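Long-range contacts in Tas1 (Pseudomonas aeruginosa, PDB 6OX6), which acts as a type VI secretion toxin that pyrophosphorylates adenosine nucleotides to (p)ppApp, depleting ADP and ATP in competitor cells: residues 277-282 with 380-385; 313-318 with 365-370; 348-353 with 360-365. All coordinates share one frame; numbering follows the deposited sequence.

Interaction 1: residues 277-282 with 380-385; sequences RVAKAP and RILLGN
A279 and L382 bring strand 277-280 closest to the C-terminal turn of helix 376-383, their CA atoms 5.5 Å apart; R277 and L383 stand farther apart. No hydrogen bond joins the two backbones, and the contact is made by side chains against the helix end. A279 is small enough to let the strand come near, and its CB meets L382 CD2 at 3.5 Å. Although the CA–CB bond of L382 points away from the strand, its branched end returns to make this apolar touch.

With CG of R277 anti to the backbone N (chi1 161°), the chain runs out toward the helix end and CD passes 3.3 Å from L382 O; the bend at chi3 then turns NE and the guanidinium over the terminus. L383 O lies over the centre of one guanidinium face, with G384 N toward the rim of that face. I381 O sits near the guanidinium plane, but its 3.2 Å approach to NH2 is too poorly angled for a hydrogen bond. Carbonyls at a helix C-terminus probably still favour the positive charge. Glycine suits position 384, where phi turns positive (81°) as the helix ends.

Around the contact, strand 277-280 is an outermost strand of the chain's mixed sheet, bonded through R277 and A279 to strand 308-313, while V278 packs on helix 256-273 and L382 and L383 rest on helix 367-373.

Interaction 2: residues 313-318 with 365-370; sequences IVEGDK and NSPEMI
I313 packs tightly against the start of helix 367-373, with CG1 3.5 Å from I370 CD1 and the two side chains crossing at about a right angle. The other branch, CG2, lies anti to the backbone N and meets P367 CG at 3.9 Å. Branched isoleucines and a rigid proline ring fill this buried side without needing polar partners. The backbones lock alongside: V314 N donates to N365 O over 3.2 Å, and V314 O receives a CA-H...O contact from S366 CA at the same distance.

I313 and N365 thus form a parallel beta bridge where strand 359-365 gives way to the helix. S366 is its N-cap: with OG flanked by both backbone branches, N and C (chi1 58°), the hydroxyl accepts a weak bond from M369 N. Proline suits the first turn that follows, since its nitrogen has no hydrogen to donate. N365 steadies the turn, its OD1 accepting from S366 N at 3.0 Å while ND2 is held by S346 O.

Beyond V314 the contact is looser and faces solvent. G316 CA comes to 3.9 Å from S366 CB. E315 folds back through a bend at chi2 (-64°), and its OE1 comes within 4.4 Å of E368 OE2. The two like charges would be expected to repel each other, a cost that water on this solvent-facing side could reduce.

Interaction 3: residues 348-353 with 360-365; sequences VNSTMN and GEIQVN. With ACT (acetate ion), chain I; ACT (acetate ion), chain E.
N349 turns its carboxamide oxygen toward E361 and Q363, two residues of the facing strand. Its OD1 is 3.5 Å from Q363 CG, which stands above the amide plane, and the same distance from E361 CG, which lies close to that plane. The flat groups do not stack: the N349 amide is turned 68° from the E361 carboxylate and 47° from the Q363 amide. At the other end of N349, ND2 makes a weak bond to the oxygen O of one acetate. Q363 NE2 gives a weak bond to a second acetate and lies 2.9 Å from OXT of the first. Polar residues suit this partly exposed face; the acetates their amides meet probably come from the crystallisation liquor.

Beneath them, V348 and V364 form an antiparallel hydrogen-bonded pair: V348 N donates to V364 O at 2.9 Å, and V364 N returns a bond to V348 O. S350 adds a side-chain bond. With OG between the backbone N and the carbonyl carbon (chi1 71°), it donates to I362 O over 2.8 Å on an in-plane lone pair, so a small hydroxyl on a buried face is satisfied by the strand opposite. V348 and V364 lie side by side, CB to CB 3.9 Å, and with I362 they pack on helix 319-328.

On the polar face, F20 of the Pa14_01140 chain packs on N349 and T351. The two strands form a beta hairpin within a mixed five-strand sheet; such a sheet with helices packed on it is consistent with the (p)ppGpp-synthetase-like fold.

Interactions 1 and 2 are in direct touch, their centres 13 Å apart: R277 O lies 2.8 Å from I313 N, a probable hydrogen bond between neighbouring strands, and L382 CD1 meets I370 CG2 at 3.6 Å, packing the consecutive helices 376-383 and 367-373 together. Interaction 2 shares N365 with interaction 3, whose centre is 14 Å away, and V314 CG2 touches V364 CG1 at 4.0 Å. Interactions 1 and 3 do not touch, their nearest atoms being about 7 Å apart, yet both belong to one sheet. Acetates, probably from the crystallisation liquor, lie near R277, N365 and Q363, so each contact borders an anion; such ions often mark pockets.

Interaction 1: residues 277-282 with 380-385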
loop_
_atom_site.group_PDB
_atom_site.type_symbol
_atom_site.label_atom_id
_atom_site.label_comp_id
_atom_site.label_asym_id
_atom_site.label_seq_id
_atom_site.Cartn_x
_atom_site.Cartn_y
_atom_site.Cartn_z
ATOM N N ARG A 277 1.783 16.946 11.127
ATOM C CA ARG A 277 2.025 17.617 9.861
ATOM C C ARG A 277 1.485 16.814 8.693
ATOM O O ARG A 277 1.244 15.612 8.805
ATOM C CB ARG A 277 3.522 17.876 9.671
ATOM C CG ARG A 277 3.927 18.149 8.232
ATOM C CD ARG A 277 5.369 17.740 7.978
ATOM N NE ARG A 277 6.308 18.800 8.334
ATOM C CZ ARG A 277 7.340 19.167 7.583
ATOM N NH1 ARG A 277 8.145 20.142 7.987
ATOM N NH2 ARG A 277 7.571 18.562 6.426
ATOM N N VAL A 278 1.265 17.491 7.570
ATOM C CA VAL A 278 0.732 16.837 6.382
ATOM C C VAL A 278 1.832 17.067 5.354
ATOM O O VAL A 278 2.244 18.202 5.112
ATOM C CB VAL A 278 -0.685 17.339 6.050
ATOM C CG1 VAL A 278 -1.125 16.825 4.689
ATOM C CG2 VAL A 278 -1.666 16.912 7.132
ATOM N N ALA A 279 2.303 15.981 4.752
ATOM C CA ALA A 279 3.189 16.042 3.600
ATOM C C ALA A 279 2.291 15.905 2.379
ATOM O O ALA A 279 1.827 14.808 2.051
ATOM C CB ALA A 279 4.269 14.961 3.655
ATOM N N LYS A 280 2.005 17.036 1.740
ATOM C CA LYS A 280 1.238 17.042 0.507
ATOM C C LYS A 280 2.156 16.716 -0.660
ATOM O O LYS A 280 3.363 16.938 -0.601
ATOM C CB LYS A 280 0.574 18.403 0.290
ATOM C CG LYS A 280 -0.360 18.862 1.404
ATOM C CD LYS A 280 -0.992 20.204 1.012
ATOM C CE LYS A 280 -1.915 20.769 2.083
ATOM N NZ LYS A 280 -1.297 20.643 3.429
ATOM N N ALA A 281 1.577 16.194 -1.726
ATOM C CA ALA A 281 2.331 15.759 -2.889
ATOM C C ALA A 281 1.571 16.186 -4.133
ATOM O O ALA A 281 0.356 16.380 -4.079
ATOM C CB ALA A 281 2.520 14.235 -2.889
ATOM N N PRO A 282 2.253 16.331 -5.269
ATOM C CA PRO A 282 1.538 16.636 -6.514
ATOM C C PRO A 282 0.789 15.410 -7.023
ATOM O O PRO A 282 0.948 14.286 -6.536
ATOM C CB PRO A 282 2.654 17.049 -7.478
ATOM C CG PRO A 282 3.853 16.284 -6.984
ATOM C CD PRO A 282 3.711 16.238 -5.482
ATOM N N ARG A 380 13.391 13.287 5.272
ATOM C CA ARG A 380 13.554 14.710 5.553
ATOM C C ARG A 380 12.406 15.514 4.964
ATOM O O ARG A 380 11.947 16.479 5.579
ATOM C CB ARG A 380 14.883 15.244 5.022
ATOM C CG ARG A 380 16.090 14.830 5.837
ATOM C CD ARG A 380 17.336 15.574 5.372
ATOM N NE ARG A 380 18.453 15.290 6.255
ATOM C CZ ARG A 380 18.673 15.932 7.397
ATOM N NH1 ARG A 380 17.849 16.905 7.782
ATOM N NH2 ARG A 380 19.709 15.594 8.155
ATOM N N ILE A 381 11.936 15.141 3.777
ATOM C CA ILE A 381 10.796 15.842 3.198
ATOM C C ILE A 381 9.533 15.564 4.006
ATOM O O ILE A 381 8.772 16.486 4.330
ATOM C CB ILE A 381 10.610 15.444 1.731
ATOM C CG1 ILE A 381 11.857 15.768 0.915
ATOM C CG2 ILE A 381 9.378 16.116 1.147
ATOM C CD1 ILE A 381 11.742 15.340 -0.527
ATOM N N LEU A 382 9.279 14.291 4.334
ATOM C CA LEU A 382 8.048 13.956 5.055
ATOM C C LEU A 382 8.017 14.581 6.445
ATOM O O LEU A 382 6.976 15.077 6.884
ATOM C CB LEU A 382 7.897 12.448 5.178
ATOM C CG LEU A 382 7.703 11.705 3.869
ATOM C CD1 LEU A 382 7.560 10.202 4.098
ATOM C CD2 LEU A 382 6.477 12.270 3.170
ATOM N N LEU A 383 9.128 14.494 7.186
ATOM C CA LEU A 383 9.154 14.931 8.577
ATOM C C LEU A 383 9.568 16.380 8.742
ATOM O O LEU A 383 9.344 16.957 9.814
ATOM C CB LEU A 383 10.123 14.076 9.403
ATOM C CG LEU A 383 9.986 12.555 9.293
ATOM C CD1 LEU A 383 10.986 11.902 10.244
ATOM C CD2 LEU A 383 8.575 12.099 9.614
ATOM N N GLY A 384 10.180 16.971 7.727
ATOM C CA GLY A 384 10.908 18.192 7.928
ATOM C C GLY A 384 12.286 17.915 8.496
ATOM O O GLY A 384 12.554 16.874 9.098
ATOM N N ASN A 385 13.180 18.882 8.288
ATOM C CA ASN A 385 14.573 18.709 8.676
ATOM C C ASN A 385 14.718 18.554 10.180
ATOM O O ASN A 385 15.492 17.713 10.644
ATOM C CB ASN A 385 15.402 19.887 8.172
ATOM C CG ASN A 385 15.812 19.718 6.721
ATOM O OD1 ASN A 385 16.055 18.594 6.270
ATOM N ND2 ASN A 385 15.907 20.832 5.983
#

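Interaction 2: residues 313-318 with 365-370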
loop_
_atom_site.group_PDB
_atom_site.type_symbol
_atom_site.label_atom_id
_atom_site.label_comp_id
_atom_site.label_asym_id
_atom_site.label_seq_id
_atom_site.Cartn_x
_atom_site.Cartn_y
_atom_site.Cartn_z
ATOM N N ILE A 313 1.602 12.872 9.373
ATOM C CA ILE A 313 2.637 12.456 10.314
ATOM C C ILE A 313 2.220 12.974 11.675
ATOM O O ILE A 313 2.078 14.188 11.863
ATOM C CB ILE A 313 4.030 12.978 9.914
ATOM C CG1 ILE A 313 4.425 12.457 8.529
ATOM C CG2 ILE A 313 5.095 12.611 10.955
ATOM C CD1 ILE A 313 4.165 13.463 7.420
ATOM N N VAL A 314 1.987 12.058 12.616
ATOM C CA VAL A 314 1.635 12.417 13.985
ATOM C C VAL A 314 2.422 11.505 14.909
ATOM O O VAL A 314 2.985 10.498 14.484
ATOM C CB VAL A 314 0.116 12.307 14.252
ATOM C CG1 VAL A 314 -0.645 13.449 13.556
ATOM C CG2 VAL A 314 -0.419 10.953 13.778
ATOM N N GLU A 315 2.461 11.865 16.188
ATOM C CA GLU A 315 3.161 11.028 17.150
ATOM C C GLU A 315 2.489 9.662 17.260
ATOM O O GLU A 315 1.325 9.480 16.882
ATOM C CB GLU A 315 3.223 11.717 18.507
ATOM C CG GLU A 315 4.007 13.004 18.448
ATOM C CD GLU A 315 5.488 12.775 18.103
ATOM O OE1 GLU A 315 6.024 11.669 18.375
ATOM O OE2 GLU A 315 6.114 13.707 17.552
ATOM N N GLY A 316 3.245 8.696 17.794
ATOM C CA GLY A 316 2.865 7.296 17.658
ATOM C C GLY A 316 1.483 6.996 18.207
ATOM O O GLY A 316 0.659 6.352 17.550
ATOM N N ASP A 317 1.201 7.469 19.414
ATOM C CA ASP A 317 -0.062 7.111 20.036
ATOM C C ASP A 317 -1.255 7.874 19.457
ATOM O O ASP A 317 -2.395 7.561 19.811
ATOM C CB ASP A 317 0.060 7.316 21.545
ATOM C CG ASP A 317 0.623 8.682 21.907
ATOM O OD1 ASP A 317 0.777 9.531 20.998
ATOM O OD2 ASP A 317 0.919 8.905 23.107
ATOM N N LYS A 318 -1.030 8.849 18.574
ATOM C CA LYS A 318 -2.125 9.519 17.877
ATOM C C LYS A 318 -2.479 8.865 16.553
ATOM O O LYS A 318 -3.540 9.176 15.993
ATOM C CB LYS A 318 -1.784 10.989 17.594
ATOM C CG LYS A 318 -0.950 11.675 18.645
ATOM C CD LYS A 318 -1.658 11.697 19.969
ATOM C CE LYS A 318 -1.268 12.921 20.783
ATOM N NZ LYS A 318 -1.346 12.623 22.242
ATOM N N ASN A 365 1.323 7.784 9.750
ATOM C CA ASN A 365 2.363 7.041 10.454
ATOM C C ASN A 365 3.069 7.991 11.400
ATOM O O ASN A 365 2.864 9.206 11.353
ATOM C CB ASN A 365 3.380 6.414 9.494
ATOM C CG ASN A 365 3.763 4.998 9.907
ATOM O OD1 ASN A 365 3.810 4.688 11.099
ATOM N ND2 ASN A 365 3.998 4.129 8.931
ATOM N N SER A 366 3.910 7.415 12.258
ATOM C CA SER A 366 4.726 8.168 13.188
ATOM C C SER A 366 6.048 8.583 12.546
ATOM O O SER A 366 6.461 8.032 11.515
ATOM C CB SER A 366 5.001 7.331 14.432
ATOM O OG SER A 366 5.647 6.123 14.075
ATOM N N PRO A 367 6.736 9.566 13.132
ATOM C CA PRO A 367 8.074 9.902 12.620
ATOM C C PRO A 367 9.053 8.741 12.723
ATOM O O PRO A 367 9.901 8.575 11.834
ATOM C CB PRO A 367 8.509 11.092 13.498
ATOM C CG PRO A 367 7.233 11.641 14.089
ATOM C CD PRO A 367 6.329 10.450 14.243
ATOM N N GLU A 368 8.943 7.917 13.763
ATOM C CA GLU A 368 9.887 6.817 13.928
ATOM C C GLU A 368 9.761 5.814 12.791
ATOM O O GLU A 368 10.768 5.329 12.259
ATOM C CB GLU A 368 9.671 6.126 15.280
ATOM C CG GLU A 368 10.048 6.986 16.482
ATOM C CD GLU A 368 9.097 8.178 16.714
ATOM O OE1 GLU A 368 7.997 8.203 16.113
ATOM O OE2 GLU A 368 9.454 9.098 17.490
HETATM N N MSE A 369 8.527 5.496 12.417
HETATM C CA MSE A 369 8.273 4.535 11.357
HETATM C C MSE A 369 8.738 5.039 10.021
HETATM O O MSE A 369 9.279 4.249 9.218
HETATM C CB MSE A 369 6.776 4.249 11.290
HETATM C CG MSE A 369 6.354 3.293 12.400
HETATM SE SE MSE A 369 7.576 1.749 12.438
HETATM C CE MSE A 369 7.308 1.140 10.584
ATOM N N ILE A 370 8.543 6.327 9.758
ATOM C CA ILE A 370 8.942 6.923 8.484
ATOM C C ILE A 370 10.459 7.008 8.385
ATOM O O ILE A 370 11.049 6.710 7.340
ATOM C CB ILE A 370 8.287 8.300 8.316
ATOM C CG1 ILE A 370 6.805 8.103 7.951
ATOM C CG2 ILE A 370 9.062 9.114 7.220
ATOM C CD1 ILE A 370 5.927 9.285 8.253
#

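Interaction 3: residues 348-353 with 360-365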
loop_
_atom_site.group_PDB
_atom_site.type_symbol
_atom_site.label_atom_id
_atom_site.label_comp_id
_atom_site.label_asym_id
_atom_site.label_seq_id
_atom_site.Cartn_x
_atom_site.Cartn_y
_atom_site.Cartn_z
ATOM N N VAL A 348 -0.807 3.265 8.793
ATOM C CA VAL A 348 -2.200 3.337 8.367
ATOM C C VAL A 348 -2.234 3.765 6.920
ATOM O O VAL A 348 -1.487 4.662 6.514
ATOM C CB VAL A 348 -3.024 4.325 9.217
ATOM C CG1 VAL A 348 -4.441 4.520 8.621
ATOM C CG2 VAL A 348 -3.074 3.846 10.625
ATOM N N ASN A 349 -3.113 3.136 6.148
ATOM C CA ASN A 349 -3.422 3.587 4.801
ATOM C C ASN A 349 -4.934 3.678 4.664
ATOM O O ASN A 349 -5.674 2.866 5.222
ATOM C CB ASN A 349 -2.818 2.646 3.735
ATOM C CG ASN A 349 -2.791 3.269 2.351
ATOM O OD1 ASN A 349 -3.181 4.425 2.162
ATOM N ND2 ASN A 349 -2.284 2.517 1.379
ATOM N N SER A 350 -5.393 4.681 3.941
ATOM C CA SER A 350 -6.818 4.837 3.774
ATOM C C SER A 350 -7.085 5.355 2.380
ATOM O O SER A 350 -6.243 6.025 1.770
ATOM C CB SER A 350 -7.405 5.783 4.818
ATOM O OG SER A 350 -7.013 7.114 4.552
ATOM N N THR A 351 -8.274 5.052 1.893
ATOM C CA THR A 351 -8.729 5.481 0.584
ATOM C C THR A 351 -10.002 6.267 0.784
ATOM O O THR A 351 -10.941 5.772 1.422
ATOM C CB THR A 351 -9.005 4.284 -0.331
ATOM O OG1 THR A 351 -7.829 3.476 -0.411
ATOM C CG2 THR A 351 -9.416 4.756 -1.728
HETATM N N MSE A 352 -10.075 7.458 0.206
HETATM C CA MSE A 352 -11.263 8.270 0.333
HETATM C C MSE A 352 -11.893 8.542 -0.996
HETATM O O MSE A 352 -11.195 8.976 -1.929
HETATM C CB MSE A 352 -10.889 9.630 0.899
HETATM C CG MSE A 352 -10.629 9.578 2.392
HETATM SE SE MSE A 352 -11.804 10.873 3.293
HETATM C CE MSE A 352 -13.471 10.327 2.404
ATOM N N ASN A 353 -13.187 8.275 -1.123
ATOM C CA ASN A 353 -13.896 8.606 -2.357
ATOM C C ASN A 353 -14.317 10.071 -2.277
ATOM O O ASN A 353 -15.221 10.425 -1.516
ATOM C CB ASN A 353 -15.099 7.692 -2.566
ATOM C CG ASN A 353 -14.705 6.285 -3.000
ATOM O OD1 ASN A 353 -13.605 6.076 -3.509
ATOM N ND2 ASN A 353 -15.612 5.318 -2.822
ATOM N N GLY A 360 -9.024 9.350 -3.184
ATOM C CA GLY A 360 -7.804 9.940 -2.673
ATOM C C GLY A 360 -7.194 9.002 -1.650
ATOM O O GLY A 360 -7.907 8.265 -0.971
ATOM N N GLU A 361 -5.872 9.025 -1.557
ATOM C CA GLU A 361 -5.120 8.204 -0.607
ATOM C C GLU A 361 -4.576 9.075 0.518
ATOM O O GLU A 361 -3.890 10.063 0.258
ATOM C CB GLU A 361 -3.948 7.488 -1.285
ATOM C CG GLU A 361 -2.962 6.880 -0.279
ATOM C CD GLU A 361 -1.694 6.280 -0.919
ATOM O OE1 GLU A 361 -0.665 7.005 -1.066
ATOM O OE2 GLU A 361 -1.719 5.073 -1.261
ATOM N N ILE A 362 -4.857 8.702 1.766
ATOM C CA ILE A 362 -4.255 9.383 2.913
ATOM C C ILE A 362 -3.563 8.353 3.802
ATOM O O ILE A 362 -4.226 7.505 4.414
ATOM C CB ILE A 362 -5.278 10.178 3.726
ATOM C CG1 ILE A 362 -5.933 11.253 2.872
ATOM C CG2 ILE A 362 -4.561 10.825 4.878
ATOM C CD1 ILE A 362 -7.096 11.960 3.579
ATOM N N GLN A 363 -2.247 8.454 3.917
ATOM C CA GLN A 363 -1.483 7.568 4.786
ATOM C C GLN A 363 -1.179 8.268 6.097
ATOM O O GLN A 363 -1.059 9.492 6.147
ATOM C CB GLN A 363 -0.168 7.161 4.139
ATOM C CG GLN A 363 -0.321 6.333 2.904
ATOM C CD GLN A 363 1.020 5.918 2.387
ATOM O OE1 GLN A 363 1.697 6.678 1.702
ATOM N NE2 GLN A 363 1.444 4.741 2.763
ATOM N N VAL A 364 -1.016 7.482 7.152
ATOM C CA VAL A 364 -0.712 8.013 8.471
ATOM C C VAL A 364 0.361 7.145 9.097
ATOM O O VAL A 364 0.300 5.911 9.018
ATOM C CB VAL A 364 -1.948 8.053 9.400
ATOM C CG1 VAL A 364 -1.662 8.967 10.549
ATOM C CG2 VAL A 364 -3.224 8.502 8.649
ATOM N N ASN A 365 1.323 7.784 9.750
ATOM C CA ASN A 365 2.363 7.041 10.454
ATOM C C ASN A 365 3.069 7.991 11.400
ATOM O O ASN A 365 2.864 9.206 11.353
ATOM C CB ASN A 365 3.380 6.414 9.494
ATOM C CG ASN A 365 3.763 4.998 9.907
ATOM O OD1 ASN A 365 3.810 4.688 11.099
ATOM N ND2 ASN A 365 3.998 4.129 8.931
HETATM C C ACT I . 4.844 5.864 4.319
HETATM O O ACT I . 4.712 4.928 3.474
HETATM O OXT ACT I . 5.731 6.765 4.367
HETATM C CH3 ACT I . 3.739 5.900 5.455
HETATM C C ACT E . 1.413 0.744 2.471
HETATM O O ACT E . 0.287 0.489 1.912
HETATM O OXT ACT E . 1.869 1.847 2.903
HETATM C CH3 ACT E . 2.357 -0.480 2.653
#